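Local coordinates for AAEL008620-PA odorant-binding protein (Aedes aegypti, PDB 5V13) that binds juvenile hormone III specifically in the mosquito hemolymph, as a secreted member of the odorant-binding protein family, at residues F169-F179 / A191-R201. Sequence-based numbering, arbitrary orientation.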
ATOM      1  N   PHE B 169     -13.846   5.683   0.268  1.00 15.05           N
ATOM      2  CA  PHE B 169     -13.903   5.980   1.691  1.00 15.26           C
ATOM      3  C   PHE B 169     -14.709   4.947   2.469  1.00 15.61           C
ATOM      4  O   PHE B 169     -14.368   4.643   3.617  1.00 16.51           O
ATOM      5  CB  PHE B 169     -14.449   7.390   1.937  1.00 13.36           C
ATOM      6  CG  PHE B 169     -13.418   8.308   2.540  1.00 16.60           C
ATOM      7  CD1 PHE B 169     -12.790   7.964   3.731  1.00 16.59           C
ATOM      8  CD2 PHE B 169     -13.032   9.472   1.900  1.00 17.62           C
ATOM      9  CE1 PHE B 169     -11.805   8.772   4.281  1.00 17.97           C
ATOM     10  CE2 PHE B 169     -12.049  10.281   2.442  1.00 15.22           C
ATOM     11  CZ  PHE B 169     -11.433   9.928   3.632  1.00 15.06           C
ATOM     12  N   VAL B 170     -15.783   4.403   1.895  1.00 11.58           N
ATOM     13  CA  VAL B 170     -16.542   3.421   2.672  1.00 15.21           C
ATOM     14  C   VAL B 170     -15.671   2.209   2.992  1.00 16.33           C
ATOM     15  O   VAL B 170     -15.632   1.745   4.140  1.00 12.95           O
ATOM     16  CB  VAL B 170     -17.839   3.019   1.951  1.00 16.90           C
ATOM     17  CG1 VAL B 170     -18.487   1.819   2.677  1.00 16.42           C
ATOM     18  CG2 VAL B 170     -18.791   4.184   1.937  1.00 15.26           C
ATOM     19  N   ASP B 171     -14.929   1.712   1.997  1.00 15.74           N
ATOM     20  CA  ASP B 171     -14.009   0.592   2.209  1.00 19.34           C
ATOM     21  C   ASP B 171     -12.986   0.910   3.291  1.00 20.48           C
ATOM     22  O   ASP B 171     -12.692   0.070   4.153  1.00 14.80           O
ATOM     23  CB  ASP B 171     -13.287   0.245   0.903  1.00 17.11           C
ATOM     24  CG  ASP B 171     -12.282  -0.903   1.072  1.00 23.00           C
ATOM     25  OD1 ASP B 171     -12.723  -2.059   1.226  1.00 25.14           O
ATOM     26  OD2 ASP B 171     -11.056  -0.657   1.056  1.00 22.16           O
ATOM     27  N   PHE B 172     -12.390   2.103   3.221  1.00 13.88           N
ATOM     28  CA  PHE B 172     -11.438   2.530   4.244  1.00 15.81           C
ATOM     29  C   PHE B 172     -12.077   2.510   5.627  1.00 13.65           C
ATOM     30  O   PHE B 172     -11.481   2.027   6.599  1.00 11.23           O
ATOM     31  CB  PHE B 172     -10.923   3.931   3.893  1.00 19.15           C
ATOM     32  CG  PHE B 172     -10.106   4.560   4.967  1.00 15.61           C
ATOM     33  CD1 PHE B 172      -8.740   4.304   5.057  1.00 11.46           C
ATOM     34  CD2 PHE B 172     -10.688   5.417   5.890  1.00 17.08           C
ATOM     35  CE1 PHE B 172      -7.985   4.878   6.067  1.00 20.12           C
ATOM     36  CE2 PHE B 172      -9.934   5.996   6.892  1.00 21.13           C
ATOM     37  CZ  PHE B 172      -8.576   5.720   6.977  1.00 20.17           C
ATOM     38  N   CYS B 173     -13.298   3.033   5.735  1.00 11.41           N
ATOM     39  CA  CYS B 173     -13.945   3.128   7.040  1.00 15.79           C
ATOM     40  C   CYS B 173     -14.390   1.764   7.550  1.00 18.52           C
ATOM     41  O   CYS B 173     -14.331   1.507   8.758  1.00 14.65           O
ATOM     42  CB  CYS B 173     -15.118   4.091   6.965  1.00 18.44           C
ATOM     43  SG  CYS B 173     -14.542   5.760   6.642  1.00 19.40           S
ATOM     44  N   GLU B 174     -14.843   0.883   6.646  1.00 13.50           N
ATOM     45  CA  GLU B 174     -15.195  -0.486   7.030  1.00 14.73           C
ATOM     46  C   GLU B 174     -14.012  -1.206   7.673  1.00 12.76           C
ATOM     47  O   GLU B 174     -14.158  -1.874   8.704  1.00 17.67           O
ATOM     48  CB  GLU B 174     -15.671  -1.271   5.809  1.00 14.65           C
ATOM     49  CG  GLU B 174     -17.062  -0.929   5.319  1.00 16.01           C
ATOM     50  CD  GLU B 174     -17.474  -1.791   4.130  1.00 24.89           C
ATOM     51  OE1 GLU B 174     -16.819  -1.696   3.072  1.00 31.82           O
ATOM     52  OE2 GLU B 174     -18.436  -2.577   4.260  1.00 30.08           O
ATOM     53  N   LYS B 175     -12.842  -1.122   7.046  1.00 13.53           N
ATOM     54  CA  LYS B 175     -11.648  -1.757   7.595  1.00 15.75           C
ATOM     55  C   LYS B 175     -11.260  -1.148   8.938  1.00 18.65           C
ATOM     56  O   LYS B 175     -10.967  -1.872   9.903  1.00 15.99           O
ATOM     57  CB  LYS B 175     -10.493  -1.641   6.591  1.00 17.06           C
ATOM     58  CG  LYS B 175     -10.635  -2.590   5.395  1.00 18.10           C
ATOM     59  CD  LYS B 175      -9.734  -2.178   4.235  1.00 27.18           C
ATOM     60  CE  LYS B 175      -8.259  -2.426   4.528  1.00 32.90           C
ATOM     61  NZ  LYS B 175      -7.380  -1.883   3.433  1.00 35.02           N
ATOM     62  N   ARG B 176     -11.244   0.188   9.016  1.00 12.29           N
ATOM     63  CA  ARG B 176     -10.775   0.874  10.220  1.00 13.01           C
ATOM     64  C   ARG B 176     -11.623   0.534  11.433  1.00 18.62           C
ATOM     65  O   ARG B 176     -11.110   0.485  12.560  1.00 16.78           O
ATOM     66  CB  ARG B 176     -10.776   2.392   9.978  1.00 14.42           C
ATOM     67  CG  ARG B 176     -10.403   3.249  11.185  1.00 17.26           C
ATOM     68  CD  ARG B 176     -10.344   4.722  10.785  1.00 24.90           C
ATOM     69  NE  ARG B 176      -9.934   5.587  11.888  1.00 35.00           N
ATOM     70  CZ  ARG B 176      -8.674   5.923  12.150  1.00 41.12           C
ATOM     71  NH1 ARG B 176      -7.684   5.462  11.393  1.00 40.55           N
ATOM     72  NH2 ARG B 176      -8.402   6.725  13.171  1.00 40.10           N
ATOM     73  N   THR B 177     -12.915   0.280  11.233  1.00 16.63           N
ATOM     74  CA  THR B 177     -13.806  -0.026  12.346  1.00 19.89           C
ATOM     75  C   THR B 177     -14.171  -1.505  12.436  1.00 20.89           C
ATOM     76  O   THR B 177     -14.967  -1.878  13.303  1.00 23.50           O
ATOM     77  CB  THR B 177     -15.081   0.826  12.250  1.00 22.81           C
ATOM     78  OG1 THR B 177     -15.787   0.493  11.053  1.00 22.29           O
ATOM     79  CG2 THR B 177     -14.731   2.300  12.208  1.00 20.83           C
ATOM     80  N   ASP B 178     -13.603  -2.360  11.579  1.00 22.59           N
ATOM     81  CA  ASP B 178     -13.894  -3.799  11.587  1.00 24.97           C
ATOM     82  C   ASP B 178     -15.398  -4.051  11.426  1.00 24.60           C
ATOM     83  O   ASP B 178     -16.020  -4.802  12.181  1.00 23.76           O
ATOM     84  CB  ASP B 178     -13.347  -4.455  12.866  1.00 32.10           C
ATOM     85  CG  ASP B 178     -13.237  -5.977  12.767  1.00 35.98           C
ATOM     86  OD1 ASP B 178     -13.402  -6.532  11.659  1.00 33.40           O
ATOM     87  OD2 ASP B 178     -12.973  -6.622  13.815  1.00 42.75           O
ATOM     88  N   PHE B 179     -15.985  -3.405  10.420  1.00 20.17           N
ATOM     89  CA  PHE B 179     -17.422  -3.451  10.185  1.00 18.67           C
ATOM     90  C   PHE B 179     -17.664  -3.691   8.706  1.00 24.89           C
ATOM     91  O   PHE B 179     -17.097  -2.995   7.866  1.00 28.15           O
ATOM     92  CB  PHE B 179     -18.102  -2.143  10.632  1.00 20.65           C
ATOM     93  CG  PHE B 179     -19.563  -2.061  10.271  1.00 22.28           C
ATOM     94  CD1 PHE B 179     -20.486  -2.897  10.887  1.00 25.76           C
ATOM     95  CD2 PHE B 179     -20.018  -1.147   9.332  1.00 22.62           C
ATOM     96  CE1 PHE B 179     -21.837  -2.830  10.561  1.00 25.64           C
ATOM     97  CE2 PHE B 179     -21.374  -1.080   9.004  1.00 19.28           C
ATOM     98  CZ  PHE B 179     -22.274  -1.931   9.619  1.00 19.44           C
ATOM     99  N   ALA B 191     -18.904   4.738  15.157  1.00 22.52           N
ATOM    100  CA  ALA B 191     -17.544   5.022  14.703  1.00 23.91           C
ATOM    101  C   ALA B 191     -17.424   4.901  13.187  1.00 18.91           C
ATOM    102  O   ALA B 191     -16.678   5.660  12.554  1.00 21.87           O
ATOM    103  CB  ALA B 191     -16.546   4.096  15.398  1.00 25.14           C
ATOM    104  N   PHE B 192     -18.141   3.951  12.582  1.00 20.85           N
ATOM    105  CA  PHE B 192     -18.122   3.823  11.127  1.00 18.60           C
ATOM    106  C   PHE B 192     -18.799   5.016  10.467  1.00 19.65           C
ATOM    107  O   PHE B 192     -18.242   5.617   9.539  1.00 18.99           O
ATOM    108  CB  PHE B 192     -18.793   2.514  10.701  1.00 20.26           C
ATOM    109  CG  PHE B 192     -19.150   2.455   9.242  1.00 19.44           C
ATOM    110  CD1 PHE B 192     -18.178   2.207   8.279  1.00 18.63           C
ATOM    111  CD2 PHE B 192     -20.464   2.620   8.828  1.00 20.88           C
ATOM    112  CE1 PHE B 192     -18.507   2.140   6.933  1.00 21.44           C
ATOM    113  CE2 PHE B 192     -20.804   2.554   7.485  1.00 19.38           C
ATOM    114  CZ  PHE B 192     -19.824   2.320   6.530  1.00 23.36           C
ATOM    115  N   LEU B 193     -19.989   5.390  10.949  1.00 15.42           N
ATOM    116  CA  LEU B 193     -20.687   6.557  10.402  1.00 18.47           C
ATOM    117  C   LEU B 193     -19.827   7.811  10.505  1.00 18.30           C
ATOM    118  O   LEU B 193     -19.738   8.600   9.555  1.00 15.30           O
ATOM    119  CB  LEU B 193     -22.024   6.762  11.121  1.00 18.08           C
ATOM    120  CG  LEU B 193     -23.038   5.628  10.923  1.00 21.50           C
ATOM    121  CD1 LEU B 193     -24.239   5.778  11.860  1.00 22.52           C
ATOM    122  CD2 LEU B 193     -23.478   5.553   9.458  1.00 16.61           C
ATOM    123  N   ASP B 194     -19.197   8.020  11.660  1.00 21.19           N
ATOM    124  CA  ASP B 194     -18.356   9.199  11.836  1.00 21.94           C
ATOM    125  C   ASP B 194     -17.215   9.215  10.827  1.00 19.55           C
ATOM    126  O   ASP B 194     -16.923  10.257  10.220  1.00 18.92           O
ATOM    127  CB  ASP B 194     -17.818   9.241  13.268  1.00 20.63           C
ATOM    128  CG  ASP B 194     -17.126  10.550  13.594  1.00 30.18           C
ATOM    129  OD1 ASP B 194     -17.796  11.602  13.563  1.00 31.67           O
ATOM    130  OD2 ASP B 194     -15.911  10.522  13.878  1.00 37.83           O
ATOM    131  N   CYS B 195     -16.572   8.060  10.620  1.00 14.09           N
ATOM    132  CA  CYS B 195     -15.488   7.967   9.642  1.00 15.46           C
ATOM    133  C   CYS B 195     -15.973   8.335   8.243  1.00 18.59           C
ATOM    134  O   CYS B 195     -15.318   9.105   7.530  1.00 17.76           O
ATOM    135  CB  CYS B 195     -14.892   6.555   9.649  1.00 25.47           C
ATOM    136  SG  CYS B 195     -13.570   6.250   8.404  1.00 34.12           S
ATOM    137  N   VAL B 196     -17.125   7.792   7.834  1.00 16.17           N
ATOM    138  CA  VAL B 196     -17.617   8.026   6.478  1.00 14.87           C
ATOM    139  C   VAL B 196     -18.001   9.489   6.298  1.00 15.15           C
ATOM    140  O   VAL B 196     -17.606  10.136   5.323  1.00 14.76           O
ATOM    141  CB  VAL B 196     -18.808   7.104   6.159  1.00 18.41           C
ATOM    142  CG1 VAL B 196     -19.426   7.497   4.809  1.00 18.13           C
ATOM    143  CG2 VAL B 196     -18.373   5.649   6.121  1.00 18.33           C
ATOM    144  N   PHE B 197     -18.781  10.026   7.236  1.00 16.13           N
ATOM    145  CA  PHE B 197     -19.272  11.395   7.104  1.00 15.20           C
ATOM    146  C   PHE B 197     -18.131  12.404   7.133  1.00 13.12           C
ATOM    147  O   PHE B 197     -18.174  13.415   6.423  1.00 18.83           O
ATOM    148  CB  PHE B 197     -20.279  11.696   8.208  1.00 14.31           C
ATOM    149  CG  PHE B 197     -21.613  11.000   8.031  1.00 18.64           C
ATOM    150  CD1 PHE B 197     -21.951  10.397   6.824  1.00 22.51           C
ATOM    151  CD2 PHE B 197     -22.516  10.947   9.072  1.00 18.55           C
ATOM    152  CE1 PHE B 197     -23.181   9.772   6.657  1.00 23.86           C
ATOM    153  CE2 PHE B 197     -23.751  10.313   8.916  1.00 21.31           C
ATOM    154  CZ  PHE B 197     -24.075   9.723   7.708  1.00 22.55           C
ATOM    155  N   ARG B 198     -17.099  12.153   7.941  1.00 12.63           N
ATOM    156  CA  ARG B 198     -15.944  13.049   7.935  1.00 14.79           C
ATOM    157  C   ARG B 198     -15.129  12.914   6.658  1.00 14.12           C
ATOM    158  O   ARG B 198     -14.560  13.904   6.187  1.00 18.87           O
ATOM    159  CB  ARG B 198     -15.054  12.801   9.157  1.00 20.54           C
ATOM    160  CG  ARG B 198     -15.683  13.281  10.448  1.00 16.54           C
ATOM    161  CD  ARG B 198     -14.801  13.050  11.663  1.00 19.35           C
ATOM    162  NE  ARG B 198     -15.468  13.524  12.879  1.00 21.32           N
ATOM    163  CZ  ARG B 198     -15.206  14.691  13.464  1.00 26.57           C
ATOM    164  NH1 ARG B 198     -14.266  15.498  12.969  1.00 25.69           N
ATOM    165  NH2 ARG B 198     -15.862  15.040  14.561  1.00 29.13           N
ATOM    166  N   GLY B 199     -15.047  11.706   6.089  1.00 15.50           N
ATOM    167  CA  GLY B 199     -14.399  11.552   4.795  1.00 14.48           C
ATOM    168  C   GLY B 199     -15.147  12.265   3.681  1.00 19.07           C
ATOM    169  O   GLY B 199     -14.531  12.852   2.784  1.00 13.97           O
ATOM    170  N   PHE B 200     -16.485  12.213   3.713  1.00 11.51           N
ATOM    171  CA  PHE B 200     -17.323  12.943   2.766  1.00 13.05           C
ATOM    172  C   PHE B 200     -17.351  14.446   3.048  1.00 16.71           C
ATOM    173  O   PHE B 200     -17.889  15.204   2.229  1.00 16.19           O
ATOM    174  CB  PHE B 200     -18.772  12.408   2.804  1.00 14.71           C
ATOM    175  CG  PHE B 200     -18.960  11.016   2.198  1.00 15.45           C
ATOM    176  CD1 PHE B 200     -17.882  10.287   1.711  1.00 13.43           C
ATOM    177  CD2 PHE B 200     -20.241  10.453   2.113  1.00 17.65           C
ATOM    178  CE1 PHE B 200     -18.061   9.008   1.150  1.00 15.66           C
ATOM    179  CE2 PHE B 200     -20.440   9.173   1.559  1.00 18.26           C
ATOM    180  CZ  PHE B 200     -19.349   8.450   1.076  1.00 18.04           C
ATOM    181  N   ARG B 201     -16.815  14.882   4.194  1.00 12.96           N
ATOM    182  CA  ARG B 201     -16.971  16.255   4.698  1.00 11.77           C
ATOM    183  C   ARG B 201     -18.437  16.635   4.909  1.00 17.11           C
ATOM    184  O   ARG B 201     -18.794  17.822   4.875  1.00 18.86           O
ATOM    185  CB  ARG B 201     -16.270  17.278   3.793  1.00 11.77           C
ATOM    186  CG  ARG B 201     -14.748  17.415   4.037  1.00 11.58           C
ATOM    187  CD  ARG B 201     -13.962  16.147   3.619  1.00 13.86           C
ATOM    188  NE  ARG B 201     -12.502  16.333   3.679  1.00 14.63           N
ATOM    189  CZ  ARG B 201     -11.603  15.389   3.389  1.00 19.39           C
ATOM    190  NH1 ARG B 201     -11.996  14.167   3.004  1.00 10.53           N
ATOM    191  NH2 ARG B 201     -10.303  15.665   3.473  1.00 18.16           N
TER
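The F192 ring fits as a knob among V170, C173, E174 and T177 of helix 169-177. Its CD1 lies 3.8 Å from C173 CB, and its CE1 meets E174 CG at the same range. F179 CD2 sits over one face of the ring, toward the rim, 3.7 Å from F192 CG. The two rings meet obliquely, their planes 54° apart. V196 CG2, one turn on in the same helix, covers the opposite face. T177 OG1 touches F192 CB and also bonds to C173 O at 2.9 Å. With chi1 at 63°, T177 turns this hydroxyl back over its own helix, while CG2 rests on the backbone at A191 and F192. C173 O thus takes two bonds, from T177 N and OG1, on opposite faces of its carbonyl plane.

Helix segments 169-177 and 191-199 run roughly antiparallel (149°), their axes 9.0 Å apart at closest approach. They form a helical hairpin tied by the C173–C195 disulfide, consistent with a second odorant-binding-protein-like domain as in the related D7 proteins. C195 SG also lies obliquely by the F172 ring, 3.9 Å from CD2.

At the far end, G199 CA stands over the centre of the F169 ring, a CH-pi contact 3.6 Å from its centroid. R201 NH1 comes near F169 CE2 and bonds to G199 O at 2.9 Å. The same nitrogen makes a salt bridge with E27, joining this end to helix 26-38. The R201 side chain is about 14 Å from the bound juvenile hormone, so the hairpin lies away from the ligand. F200 CE1 packs on F169 CB.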